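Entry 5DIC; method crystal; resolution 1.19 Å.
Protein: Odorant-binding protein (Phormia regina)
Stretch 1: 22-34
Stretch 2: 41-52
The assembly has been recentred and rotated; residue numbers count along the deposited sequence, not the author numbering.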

# COMPACT_ATOMS: atom_id res chain seq x y z
N GLN A 22 -3.17 -12.59 8.75
CA GLN A 22 -1.73 -12.76 8.86
C GLN A 22 -1.12 -11.80 9.87
O GLN A 22 -0.22 -12.17 10.65
CB GLN A 22 -1.05 -12.54 7.51
CG GLN A 22 0.44 -12.78 7.52
CD GLN A 22 1.03 -12.68 6.15
OE1 GLN A 22 0.82 -13.54 5.32
NE2 GLN A 22 1.72 -11.58 5.88
N GLU A 23 -1.64 -10.56 9.90
CA GLU A 23 -1.10 -9.53 10.79
C GLU A 23 -1.90 -9.38 12.09
O GLU A 23 -1.67 -8.46 12.86
CB GLU A 23 -0.95 -8.21 10.06
CG GLU A 23 -0.19 -8.34 8.74
CD GLU A 23 1.24 -8.81 8.81
OE1 GLU A 23 1.95 -8.47 9.79
OE2 GLU A 23 1.69 -9.44 7.83
N LYS A 24 -2.82 -10.31 12.34
CA LYS A 24 -3.50 -10.39 13.63
C LYS A 24 -4.19 -9.09 13.98
O LYS A 24 -4.16 -8.61 15.11
CB LYS A 24 -2.56 -10.87 14.73
CG LYS A 24 -2.03 -12.25 14.43
CD LYS A 24 -1.03 -12.71 15.46
CE LYS A 24 -0.68 -14.16 15.21
NZ LYS A 24 0.05 -14.37 13.94
N VAL A 25 -4.87 -8.52 12.99
CA VAL A 25 -5.54 -7.24 13.13
C VAL A 25 -6.81 -7.44 13.96
O VAL A 25 -7.54 -8.40 13.73
CB VAL A 25 -5.84 -6.69 11.72
CG1 VAL A 25 -6.59 -5.38 11.75
CG2 VAL A 25 -4.56 -6.59 10.86
N SER A 26 -7.08 -6.54 14.92
CA SER A 26 -8.28 -6.68 15.73
C SER A 26 -9.52 -6.36 14.92
O SER A 26 -9.46 -5.74 13.86
CB SER A 26 -8.23 -5.73 16.92
OG SER A 26 -8.50 -4.39 16.54
N GLU A 27 -10.69 -6.73 15.44
CA GLU A 27 -11.95 -6.41 14.76
C GLU A 27 -12.11 -4.90 14.58
O GLU A 27 -12.52 -4.42 13.53
CB GLU A 27 -13.15 -6.96 15.53
CG GLU A 27 -14.45 -6.95 14.73
CD GLU A 27 -15.64 -7.44 15.55
OE1 GLU A 27 -16.04 -6.72 16.48
OE2 GLU A 27 -16.16 -8.53 15.24
N GLU A 28 -11.79 -4.13 15.60
CA GLU A 28 -11.90 -2.69 15.51
C GLU A 28 -10.94 -2.10 14.48
O GLU A 28 -11.31 -1.24 13.68
CB GLU A 28 -11.71 -2.07 16.88
CG GLU A 28 -12.03 -0.61 16.89
CD GLU A 28 -10.85 0.26 16.77
OE1 GLU A 28 -9.75 -0.27 16.54
OE2 GLU A 28 -11.01 1.48 16.91
N GLU A 29 -9.71 -2.60 14.48
CA GLU A 29 -8.72 -2.12 13.53
C GLU A 29 -9.15 -2.47 12.10
O GLU A 29 -9.00 -1.67 11.17
CB GLU A 29 -7.33 -2.72 13.84
CG GLU A 29 -6.67 -2.12 15.06
CD GLU A 29 -5.47 -2.92 15.59
OE1 GLU A 29 -5.44 -4.15 15.42
OE2 GLU A 29 -4.61 -2.28 16.22
N ALA A 30 -9.67 -3.68 11.92
CA ALA A 30 -10.11 -4.13 10.59
C ALA A 30 -11.23 -3.25 10.07
O ALA A 30 -11.26 -2.93 8.90
CB ALA A 30 -10.55 -5.59 10.61
N THR A 31 -12.17 -2.87 10.93
CA THR A 31 -13.26 -2.01 10.50
C THR A 31 -12.77 -0.59 10.18
O THR A 31 -13.23 0.02 9.21
CB THR A 31 -14.45 -2.08 11.45
OG1 THR A 31 -15.57 -1.50 10.78
CG2 THR A 31 -14.28 -1.34 12.67
N LYS A 32 -11.82 -0.08 10.95
CA LYS A 32 -11.19 1.18 10.55
C LYS A 32 -10.60 1.06 9.17
O LYS A 32 -10.79 1.94 8.32
CB LYS A 32 -10.14 1.64 11.55
CG LYS A 32 -10.75 2.16 12.85
CD LYS A 32 -9.74 2.87 13.71
CE LYS A 32 -8.82 1.96 14.48
NZ LYS A 32 -8.28 2.69 15.66
N LEU A 33 -9.83 0.01 8.95
CA LEU A 33 -9.18 -0.16 7.64
C LEU A 33 -10.18 -0.26 6.49
O LEU A 33 -10.00 0.38 5.45
CB LEU A 33 -8.24 -1.38 7.68
CG LEU A 33 -7.01 -1.25 8.57
CD1 LEU A 33 -6.47 -2.62 8.95
CD2 LEU A 33 -5.98 -0.37 7.89
N ARG A 34 -11.25 -1.02 6.69
CA ARG A 34 -12.26 -1.16 5.65
C ARG A 34 -12.94 0.16 5.30
O ARG A 34 -13.37 0.33 4.18
CB ARG A 34 -13.30 -2.18 6.12
CG ARG A 34 -14.31 -2.69 5.09
CD ARG A 34 -15.60 -3.17 5.74
NE ARG A 34 -15.46 -3.46 7.16
CZ ARG A 34 -16.46 -3.80 7.95
NH1 ARG A 34 -17.70 -3.89 7.49
NH2 ARG A 34 -16.24 -4.07 9.22
N PRO A 41 -2.41 5.50 12.27
CA PRO A 41 -2.65 4.08 12.37
C PRO A 41 -1.95 3.47 13.57
O PRO A 41 -0.87 3.92 13.99
CB PRO A 41 -2.02 3.53 11.09
CG PRO A 41 -0.92 4.47 10.80
CD PRO A 41 -1.43 5.82 11.22
N THR A 42 -2.55 2.41 14.07
CA THR A 42 -1.93 1.60 15.11
C THR A 42 -0.82 0.72 14.50
O THR A 42 -0.77 0.55 13.27
CB THR A 42 -2.95 0.71 15.79
OG1 THR A 42 -3.42 -0.21 14.82
CG2 THR A 42 -4.14 1.50 16.36
N PRO A 43 0.00 0.09 15.35
CA PRO A 43 1.05 -0.78 14.80
C PRO A 43 0.49 -1.91 13.92
O PRO A 43 1.06 -2.20 12.88
CB PRO A 43 1.77 -1.30 16.06
CG PRO A 43 1.62 -0.16 17.01
CD PRO A 43 0.22 0.36 16.78
N ALA A 44 -0.62 -2.52 14.31
CA ALA A 44 -1.17 -3.61 13.52
C ALA A 44 -1.77 -3.10 12.22
O ALA A 44 -1.75 -3.81 11.22
CB ALA A 44 -2.20 -4.41 14.31
N MET A 45 -2.29 -1.87 12.21
CA MET A 45 -2.73 -1.28 10.96
C MET A 45 -1.56 -1.03 9.99
O MET A 45 -1.71 -1.24 8.78
CB MET A 45 -3.51 0.00 11.21
CG MET A 45 -4.83 -0.24 11.93
SD MET A 45 -5.61 1.24 12.57
CE MET A 45 -6.05 2.03 11.03
N LYS A 46 -0.42 -0.60 10.52
CA LYS A 46 0.77 -0.48 9.68
C LYS A 46 1.20 -1.83 9.13
O LYS A 46 1.58 -1.94 7.96
CB LYS A 46 1.93 0.15 10.47
CG LYS A 46 1.67 1.59 10.90
CD LYS A 46 2.94 2.13 11.60
CE LYS A 46 2.84 3.54 12.10
NZ LYS A 46 4.14 3.85 12.78
N CYS A 47 1.15 -2.86 9.97
CA CYS A 47 1.48 -4.17 9.46
C CYS A 47 0.49 -4.67 8.43
O CYS A 47 0.88 -5.26 7.43
CB CYS A 47 1.57 -5.18 10.58
SG CYS A 47 3.00 -4.99 11.68
N PHE A 48 -0.81 -4.41 8.66
CA PHE A 48 -1.80 -4.73 7.64
C PHE A 48 -1.45 -4.10 6.30
O PHE A 48 -1.50 -4.76 5.27
CB PHE A 48 -3.19 -4.22 8.07
CG PHE A 48 -4.20 -4.35 6.96
CD1 PHE A 48 -4.36 -3.32 6.07
CD2 PHE A 48 -4.91 -5.51 6.75
CE1 PHE A 48 -5.19 -3.45 4.97
CE2 PHE A 48 -5.75 -5.65 5.68
CZ PHE A 48 -5.89 -4.63 4.78
N GLY A 49 -1.12 -2.82 6.31
CA GLY A 49 -0.85 -2.13 5.05
C GLY A 49 0.37 -2.72 4.38
O GLY A 49 0.38 -2.91 3.18
N THR A 50 1.42 -2.97 5.17
CA THR A 50 2.61 -3.62 4.63
C THR A 50 2.29 -4.95 3.99
O THR A 50 2.71 -5.24 2.86
CB THR A 50 3.66 -3.72 5.74
OG1 THR A 50 4.01 -2.42 6.22
CG2 THR A 50 4.92 -4.36 5.29
N CYS A 51 1.54 -5.76 4.72
CA CYS A 51 1.07 -7.03 4.18
C CYS A 51 0.32 -6.86 2.87
O CYS A 51 0.52 -7.61 1.93
CB CYS A 51 0.20 -7.74 5.22
SG CYS A 51 -0.56 -9.27 4.72
N PHE A 52 -0.57 -5.86 2.82
CA PHE A 52 -1.38 -5.68 1.64
C PHE A 52 -0.47 -5.43 0.44
O PHE A 52 -0.67 -6.01 -0.63
CB PHE A 52 -2.38 -4.56 1.88
CG PHE A 52 -3.32 -4.36 0.74
CD1 PHE A 52 -4.49 -5.10 0.66
CD2 PHE A 52 -3.04 -3.46 -0.27
CE1 PHE A 52 -5.35 -4.95 -0.40
CE2 PHE A 52 -3.90 -3.31 -1.35
CZ PHE A 52 -5.05 -4.07 -1.40
O HOH W 1 -1.90 -2.24 16.87

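At the apolar centre of the contact, Leu 33 of helix 27-34 packs against Met 45 and Phe 48 of helix 43-52. Leu 33 CD1 lies over one face of the Phe 48 ring, 3.5 Å from Phe 48 CG and 28° off the ring normal, a CH-pi contact, while Leu 33 CD2 meets Met 45 CE at 4.0 Å. Val 25, in the loop before the first helix, adds its CG2 at 3.9 Å from Phe 48 CB, oblique to the ring. The helix axes cross at -54° and come no closer than 10.1 Å, so side chains fill the space between them. Met 45, in an m, t, p conformation, reaches toward the first helix: its CG is 4.0 Å from Glu 29 CB and its SD 3.8 Å from Lys 32 CE.

Farther out, Glu 29 joins the two helix starts. Glu 29 OE2 accepts a hydrogen bond from Thr 42 OG1 (2.8 Å), the one direct hydrogen bond between the stretches, and another from water 1 (2.8 Å), which in turn accepts from Ala 44 N (2.9 Å). Glu 29 OE1 accepts from Ser 26 N (2.9 Å). Both helices are capped alike: Ser 26 OG accepts from Glu 29 N (3.0 Å) and Thr 42 OG1 from Met 45 N (3.3 Å). Thr 42 OG1 thus caps its own helix while donating to the carboxylate of the other stretch.

At the other polar margin, Glu 23 folds against the second helix with chi1 and chi2 both m, placing OE1 3.4 Å from Cys 47 CB and OE2 3.5 Å from Cys 51 CB. Gln 22 NE2 donates to Glu 23 OE2 (2.9 Å) and lies 3.4 Å from Cys 51 SG.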